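Local coordinates for protein YghZ aldo-keto reductase (Escherichia coli, PDB 3N6Q) that probably catalyses NADPH-dependent reduction of carbonyl compounds, as a TIM-barrel member of the aldo-keto reductase family, at residues E142-M146 with E147-S151; G207-D210 with T211-N214; W288-D292 with D293-S297. All blocks are in the same frame, centred on the assembly; numbering follows the deposited sequence.

Contact 1: E142-M146 with E147-S151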
loop_
_atom_site.group_PDB
_atom_site.type_symbol
_atom_site.label_atom_id
_atom_site.label_comp_id
_atom_site.label_asym_id
_atom_site.label_seq_id
_atom_site.Cartn_x
_atom_site.Cartn_y
_atom_site.Cartn_z
ATOM N N GLU B 142 26.580 9.927 -7.013
ATOM C CA GLU B 142 27.072 9.137 -8.203
ATOM C C GLU B 142 27.223 7.649 -7.887
ATOM O O GLU B 142 27.256 6.774 -8.782
ATOM C CB GLU B 142 28.406 9.698 -8.668
ATOM C CG GLU B 142 28.229 11.041 -9.355
ATOM C CD GLU B 142 29.510 11.552 -10.031
ATOM O OE1 GLU B 142 30.529 10.809 -10.059
ATOM O OE2 GLU B 142 29.463 12.689 -10.557
ATOM N N ASN B 143 27.223 7.353 -6.597
ATOM C CA ASN B 143 27.443 5.976 -6.147
ATOM C C ASN B 143 26.168 5.185 -5.830
ATOM O O ASN B 143 26.226 4.004 -5.456
ATOM C CB ASN B 143 28.443 6.005 -4.959
ATOM C CG ASN B 143 29.825 6.502 -5.368
ATOM O OD1 ASN B 143 30.382 6.071 -6.383
ATOM N ND2 ASN B 143 30.368 7.415 -4.600
ATOM N N THR B 144 24.992 5.804 -5.961
ATOM C CA THR B 144 23.766 5.048 -5.826
ATOM C C THR B 144 23.134 5.090 -7.192
ATOM O O THR B 144 22.977 6.200 -7.714
ATOM C CB THR B 144 22.794 5.800 -4.835
ATOM O OG1 THR B 144 23.375 5.787 -3.498
ATOM C CG2 THR B 144 21.521 5.096 -4.704
ATOM N N PRO B 145 22.661 3.950 -7.715
ATOM C CA PRO B 145 21.942 4.013 -8.993
ATOM C C PRO B 145 20.706 4.885 -8.870
ATOM O O PRO B 145 19.967 4.829 -7.881
ATOM C CB PRO B 145 21.527 2.563 -9.273
ATOM C CG PRO B 145 22.055 1.736 -8.173
ATOM C CD PRO B 145 22.606 2.603 -7.085
ATOM N N MET B 146 20.400 5.661 -9.905
ATOM C CA MET B 146 19.211 6.495 -9.762
ATOM C C MET B 146 17.940 5.683 -9.710
ATOM O O MET B 146 16.897 6.145 -9.215
ATOM C CB MET B 146 19.181 7.533 -10.923
ATOM C CG MET B 146 20.270 8.586 -10.768
ATOM S SD MET B 146 19.953 9.881 -12.061
ATOM C CE MET B 146 20.888 9.115 -13.369
ATOM N N GLU B 147 17.987 4.421 -10.137
ATOM C CA GLU B 147 16.785 3.618 -10.010
ATOM C C GLU B 147 16.433 3.426 -8.476
ATOM O O GLU B 147 15.254 3.348 -8.080
ATOM C CB GLU B 147 17.050 2.237 -10.563
ATOM C CG GLU B 147 17.116 2.198 -12.097
ATOM C CD GLU B 147 18.477 2.648 -12.708
ATOM O OE1 GLU B 147 19.518 2.901 -12.026
ATOM O OE2 GLU B 147 18.471 2.757 -13.959
ATOM N N GLU B 148 17.470 3.268 -7.689
ATOM C CA GLU B 148 17.283 3.099 -6.213
ATOM C C GLU B 148 16.736 4.396 -5.598
ATOM O O GLU B 148 15.787 4.377 -4.823
ATOM C CB GLU B 148 18.603 2.697 -5.554
ATOM C CG GLU B 148 18.418 2.555 -3.969
ATOM C CD GLU B 148 19.627 1.918 -3.275
ATOM O OE1 GLU B 148 20.441 1.253 -3.949
ATOM O OE2 GLU B 148 19.801 2.134 -2.058
ATOM N N THR B 149 17.373 5.530 -5.912
ATOM C CA THR B 149 16.892 6.809 -5.423
ATOM C C THR B 149 15.444 7.045 -5.884
ATOM O O THR B 149 14.585 7.423 -5.062
ATOM C CB THR B 149 17.820 7.917 -5.908
ATOM O OG1 THR B 149 19.156 7.640 -5.446
ATOM C CG2 THR B 149 17.379 9.284 -5.366
ATOM N N ALA B 150 15.147 6.795 -7.184
ATOM C CA ALA B 150 13.761 6.979 -7.684
ATOM C C ALA B 150 12.756 6.123 -6.983
ATOM O O ALA B 150 11.627 6.560 -6.769
ATOM C CB ALA B 150 13.668 6.779 -9.232
ATOM N N SER B 151 13.111 4.846 -6.742
ATOM C CA SER B 151 12.226 3.889 -6.070
ATOM C C SER B 151 11.937 4.369 -4.663
ATOM O O SER B 151 10.808 4.247 -4.171
ATOM C CB SER B 151 12.864 2.485 -5.933
ATOM O OG SER B 151 11.927 1.600 -5.305
HETATM O O HOH W 1 21.040 8.177 -7.295
#
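Thr144, Pro145 and Met146 meet Glu148, Thr149 and Ala150 in a local contact at the first turn of a helix, where the loop after strand 132-137 runs into helix 146-158. Pro145 is the N-cap residue. Its carbonyl starts the helix modestly, taking two weak bonds: Glu148 N lies 3.0 Å from Pro145 O at a bent angle of 127°, and Thr149 N reaches the same oxygen from 3.3 Å. The first firm helical bond comes one residue later, with Ala150 N 2.8 Å from Met146 O.

Thr144 sends its methyl, CG2, into the first turn, 3.6 Å from Thr149 OG1 and 3.9 Å from Glu148 CB. A water ties the two threonines together, donating to Thr144 O and, at 2.7 Å, to Thr149 OG1; the same Thr149 hydroxyl is bonded to Gly111 O, while Thr144 OG1 turns to Asp141. The Glu147 chain bends at its second torsion (chi2 81°), which doubles it back until OE1 sits 3.4 Å from Pro145 CB. Glu148 instead stays extended, passing Thr144 CG2 and carrying its carboxylate to Tyr164 OH and Gly22 N of the second subunit, with Arg113 N as a partner from its own chain. On another side, Met146 packs against helix 172-183.

This is a helix N-terminus with proline at the N-cap position, in a strand-to-helix connection of the TIM barrel, here placed at a subunit interface.

Contact 2: G207-D210 with T211-N214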
loop_
_atom_site.group_PDB
_atom_site.type_symbol
_atom_site.label_atom_id
_atom_site.label_comp_id
_atom_site.label_asym_id
_atom_site.label_seq_id
_atom_site.Cartn_x
_atom_site.Cartn_y
_atom_site.Cartn_z
ATOM N N GLY B 207 21.347 23.733 -20.461
ATOM C CA GLY B 207 20.220 23.028 -21.030
ATOM C C GLY B 207 19.173 22.612 -20.008
ATOM O O GLY B 207 18.135 22.029 -20.377
ATOM N N LEU B 208 19.446 22.816 -18.713
ATOM C CA LEU B 208 18.389 22.474 -17.699
ATOM C C LEU B 208 16.993 23.072 -17.954
ATOM O O LEU B 208 15.939 22.373 -17.926
ATOM C CB LEU B 208 18.836 22.789 -16.258
ATOM C CG LEU B 208 17.862 22.128 -15.263
ATOM C CD1 LEU B 208 17.859 20.559 -15.333
ATOM C CD2 LEU B 208 18.154 22.608 -13.852
ATOM N N LEU B 209 16.955 24.351 -18.278
ATOM C CA LEU B 209 15.651 24.955 -18.491
ATOM C C LEU B 209 14.892 24.300 -19.690
ATOM O O LEU B 209 13.696 24.127 -19.605
ATOM C CB LEU B 209 15.721 26.507 -18.571
ATOM C CG LEU B 209 15.886 27.284 -17.221
ATOM C CD1 LEU B 209 15.504 28.746 -17.337
ATOM C CD2 LEU B 209 15.055 26.687 -16.071
ATOM N N ASP B 210 15.609 23.785 -20.682
ATOM C CA ASP B 210 14.974 23.054 -21.814
ATOM C C ASP B 210 14.386 21.742 -21.214
ATOM O O ASP B 210 13.272 21.361 -21.526
ATOM C CB ASP B 210 16.018 22.618 -22.908
ATOM C CG ASP B 210 16.710 23.803 -23.640
ATOM O OD1 ASP B 210 15.975 24.746 -23.927
ATOM O OD2 ASP B 210 17.984 23.772 -23.925
ATOM N N THR B 211 15.206 20.997 -20.467
ATOM C CA THR B 211 14.786 19.701 -19.870
ATOM C C THR B 211 13.509 19.906 -19.009
ATOM O O THR B 211 12.527 19.149 -19.135
ATOM C CB THR B 211 15.936 19.091 -19.055
ATOM O OG1 THR B 211 17.073 18.927 -19.916
ATOM C CG2 THR B 211 15.561 17.681 -18.529
ATOM N N LEU B 212 13.488 20.950 -18.192
ATOM C CA LEU B 212 12.346 21.168 -17.264
ATOM C C LEU B 212 11.081 21.475 -18.068
ATOM O O LEU B 212 10.014 20.863 -17.886
ATOM C CB LEU B 212 12.643 22.295 -16.241
ATOM C CG LEU B 212 13.877 22.053 -15.340
ATOM C CD1 LEU B 212 13.922 23.143 -14.270
ATOM C CD2 LEU B 212 13.781 20.595 -14.664
ATOM N N GLN B 213 11.209 22.373 -19.047
ATOM C CA GLN B 213 10.050 22.656 -19.901
ATOM C C GLN B 213 9.528 21.444 -20.675
ATOM O O GLN B 213 8.311 21.232 -20.722
ATOM C CB GLN B 213 10.358 23.778 -20.913
ATOM C CG GLN B 213 9.082 24.291 -21.654
ATOM C CD GLN B 213 9.371 25.543 -22.475
ATOM O OE1 GLN B 213 8.695 26.571 -22.311
ATOM N NE2 GLN B 213 10.460 25.508 -23.256
ATOM N N ASN B 214 10.415 20.694 -21.311
ATOM C CA ASN B 214 10.036 19.528 -22.112
ATOM C C ASN B 214 9.294 18.484 -21.287
ATOM O O ASN B 214 8.512 17.691 -21.817
ATOM C CB ASN B 214 11.276 18.907 -22.780
ATOM C CG ASN B 214 11.847 19.802 -23.910
ATOM O OD1 ASN B 214 11.217 20.780 -24.314
ATOM N ND2 ASN B 214 13.083 19.543 -24.301
HETATM O O HOH W 2 19.052 20.032 -22.097
#
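Leu208 and Leu212 are brought together by contrasting first torsions: chi1 of -167° sets Leu208 CG anti to its own amide nitrogen, which lets the end of the chain reach Leu212, whereas Leu212, at -59°, keeps CG beside its amide and leans back. Leu208 CG and Leu212 CG end 4.0 Å apart, the chains passing at a slant. Leu208 CD1 lies alongside Leu212 CD2. Leu212 CD1 also reaches Leu209 CD2 at 4.1 Å, so this leucine sits against both Leu208 and Leu209.

Beneath the side chains runs an ordinary helical ladder. Thr211, Leu212, Gln213 and Asn214 each donate their amide to the residue four places earlier, and Leu212 N to Leu208 O is the shortest of these bonds at 2.8 Å. The N-cap is Gly207, whose phi of 101° turns the chain out of helix 202-205 and into helix 208-214. Its carbonyl oxygen is gripped three times: by Thr211 N at 3.1 Å, weakly by Asp210 N, and by a water that donates from 2.8 Å. The same water is hydrogen-bonded to Thr211 OG1 at 3.1 Å, bridging the cap to the first turn. At the far end Asn214 turns the face of its amide to Asp210 O, which lies 3.2 Å from Asn214 CG.

The apolar side of this short helix faces the barrel: Leu208 and Leu212 rest on His192 of strand 191-193 and on Thr175 of helix 172-183, Thr211 touches Pro172 and Thr175 of that helix, and Leu209 packs against Val203 and Asp204 of helix 202-205.

Contact 3: W288-D292 with D293-S297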
loop_
_atom_site.group_PDB
_atom_site.type_symbol
_atom_site.label_atom_id
_atom_site.label_comp_id
_atom_site.label_asym_id
_atom_site.label_seq_id
_atom_site.Cartn_x
_atom_site.Cartn_y
_atom_site.Cartn_z
ATOM N N TRP B 288 14.203 39.805 -12.018
ATOM C CA TRP B 288 14.899 39.208 -13.149
ATOM C C TRP B 288 14.668 37.723 -13.288
ATOM O O TRP B 288 14.426 37.216 -14.361
ATOM C CB TRP B 288 16.383 39.540 -13.083
ATOM C CG TRP B 288 17.145 39.076 -14.301
ATOM C CD1 TRP B 288 17.496 39.836 -15.424
ATOM C CD2 TRP B 288 17.734 37.778 -14.487
ATOM N NE1 TRP B 288 18.237 39.029 -16.312
ATOM C CE2 TRP B 288 18.362 37.766 -15.770
ATOM C CE3 TRP B 288 17.750 36.602 -13.713
ATOM C CZ2 TRP B 288 19.054 36.648 -16.248
ATOM C CZ3 TRP B 288 18.401 35.480 -14.207
ATOM C CH2 TRP B 288 19.041 35.502 -15.477
ATOM N N LEU B 289 14.717 36.998 -12.166
ATOM C CA LEU B 289 14.371 35.580 -12.217
ATOM C C LEU B 289 12.934 35.364 -12.632
ATOM O O LEU B 289 12.633 34.414 -13.361
ATOM C CB LEU B 289 14.653 34.942 -10.815
ATOM C CG LEU B 289 16.159 34.788 -10.533
ATOM C CD1 LEU B 289 16.420 34.542 -8.995
ATOM C CD2 LEU B 289 16.698 33.541 -11.337
ATOM N N LEU B 290 12.035 36.201 -12.132
ATOM C CA LEU B 290 10.591 36.024 -12.291
ATOM C C LEU B 290 10.035 36.750 -13.581
ATOM O O LEU B 290 8.810 36.899 -13.741
ATOM C CB LEU B 290 9.876 36.655 -11.116
ATOM C CG LEU B 290 10.026 35.821 -9.812
ATOM C CD1 LEU B 290 9.423 36.548 -8.641
ATOM C CD2 LEU B 290 9.426 34.380 -9.992
ATOM N N LYS B 291 10.943 37.172 -14.454
ATOM C CA LYS B 291 10.582 38.055 -15.591
ATOM C C LYS B 291 9.801 37.317 -16.656
ATOM O O LYS B 291 9.180 37.939 -17.552
ATOM C CB LYS B 291 11.849 38.620 -16.243
ATOM C CG LYS B 291 12.733 37.567 -16.961
ATOM C CD LYS B 291 14.126 38.228 -17.360
ATOM C CE LYS B 291 15.151 37.247 -17.933
ATOM N NZ LYS B 291 15.582 36.187 -16.912
ATOM N N ASP B 292 9.895 35.991 -16.617
ATOM C CA ASP B 292 9.145 35.156 -17.533
ATOM C C ASP B 292 8.743 33.851 -16.813
ATOM O O ASP B 292 8.905 33.713 -15.585
ATOM C CB ASP B 292 10.002 34.847 -18.763
ATOM C CG ASP B 292 11.326 34.146 -18.398
ATOM O OD1 ASP B 292 11.395 33.359 -17.386
ATOM O OD2 ASP B 292 12.308 34.392 -19.151
ATOM N N ASP B 293 8.311 32.849 -17.566
ATOM C CA ASP B 293 7.619 31.779 -16.884
ATOM C C ASP B 293 8.512 30.579 -16.696
ATOM O O ASP B 293 8.026 29.521 -16.391
ATOM C CB ASP B 293 6.317 31.424 -17.594
ATOM C CG ASP B 293 6.545 30.756 -18.924
ATOM O OD1 ASP B 293 7.727 30.502 -19.301
ATOM O OD2 ASP B 293 5.518 30.469 -19.608
ATOM N N ARG B 294 9.820 30.781 -16.823
ATOM C CA ARG B 294 10.820 29.698 -16.734
ATOM C C ARG B 294 11.094 29.338 -15.257
ATOM O O ARG B 294 11.751 28.313 -14.939
ATOM C CB ARG B 294 12.148 30.179 -17.350
ATOM C CG ARG B 294 12.009 30.641 -18.829
ATOM C CD ARG B 294 11.914 29.429 -19.813
ATOM N NE ARG B 294 13.197 29.192 -20.452
ATOM C CZ ARG B 294 13.547 28.088 -21.118
ATOM N NH1 ARG B 294 12.702 27.088 -21.318
ATOM N NH2 ARG B 294 14.785 27.991 -21.608
ATOM N N VAL B 295 10.671 30.220 -14.368
ATOM C CA VAL B 295 10.944 30.028 -12.950
ATOM C C VAL B 295 9.596 30.026 -12.259
ATOM O O VAL B 295 8.796 30.960 -12.435
ATOM C CB VAL B 295 11.875 31.130 -12.426
ATOM C CG1 VAL B 295 11.950 31.154 -10.857
ATOM C CG2 VAL B 295 13.292 30.935 -12.976
ATOM N N THR B 296 9.312 28.978 -11.484
ATOM C CA THR B 296 8.058 28.918 -10.715
ATOM C C THR B 296 8.059 29.803 -9.463
ATOM O O THR B 296 7.024 30.425 -9.100
ATOM C CB THR B 296 7.820 27.420 -10.251
ATOM O OG1 THR B 296 8.035 26.543 -11.361
ATOM C CG2 THR B 296 6.428 27.240 -9.721
ATOM N N SER B 297 9.207 29.892 -8.795
ATOM C CA SER B 297 9.295 30.598 -7.508
ATOM C C SER B 297 10.753 30.891 -7.224
ATOM O O SER B 297 11.670 30.231 -7.800
ATOM C CB SER B 297 8.650 29.693 -6.393
ATOM O OG SER B 297 8.565 30.428 -5.164
#
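Asp292 and Arg294 make the polar part of this local contact: Arg294 N donates to Asp292 OD1 at 3.1 Å, nearly straight at 162°, approaching from above the carboxylate plane. The Asp292 first torsion of 58° wedges CG between amide nitrogen and carbonyl carbon, which curls the acid over the chain that follows. Beyond the amide, Arg294 CG also lies 3.1 Å from Asp292 OD1, but the guanidinium packs instead on Leu209 and Gln213 of helix 208-214, and Arg294 NE stays 5.4 Å from Asp292 OD2.

The apolar part belongs to Val295, which packs against the C-terminal end of helix 281-289, its CB 3.5 Å from Leu289 O. Its CG1 meets Leu290 CD2 at 4.2 Å, the two side chains crossing at about a right angle.

A further polar arrangement finishes the helix. Lys291 folds back so that NZ donates to Trp288 O at 3.0 Å and lies over the centre of one face of the Trp288 ring, 3.4 Å above its plane. Arg16 hydrogen-bonds through its guanidinium to the carbonyls of Leu290, Asp292 and Val295, spanning both sides of the turn.

An acid oxygen accepting the amide two residues on is an Asx turn, here reversing the chain between helix 281-289 and strand 297-300, a helix-to-strand connection of the TIM barrel.

Centre to centre, contacts 2 and 3 are about 14 Å apart, while contact 1 stands about 21 Å from contact 2 and 30 Å from contact 3. Contact 3 lies nearest the chain centre (about 13 Å between centres), contact 2 next (about 18 Å), contact 1 farthest (about 23 Å); all three mix buried and exposed residues. Arg294 joins contacts 2 and 3, its NH2 3.5 Å from Leu209 CB. Contact 1 borders a second subunit and sends one carboxylate, that of Glu148, to it; the others meet no other chain. Helix 172-183 touches contacts 1 and 2. Both begin helices, with proline or glycine at the N-cap position; contact 3 follows the end of one, where a carboxylate makes an Asx turn in the loop.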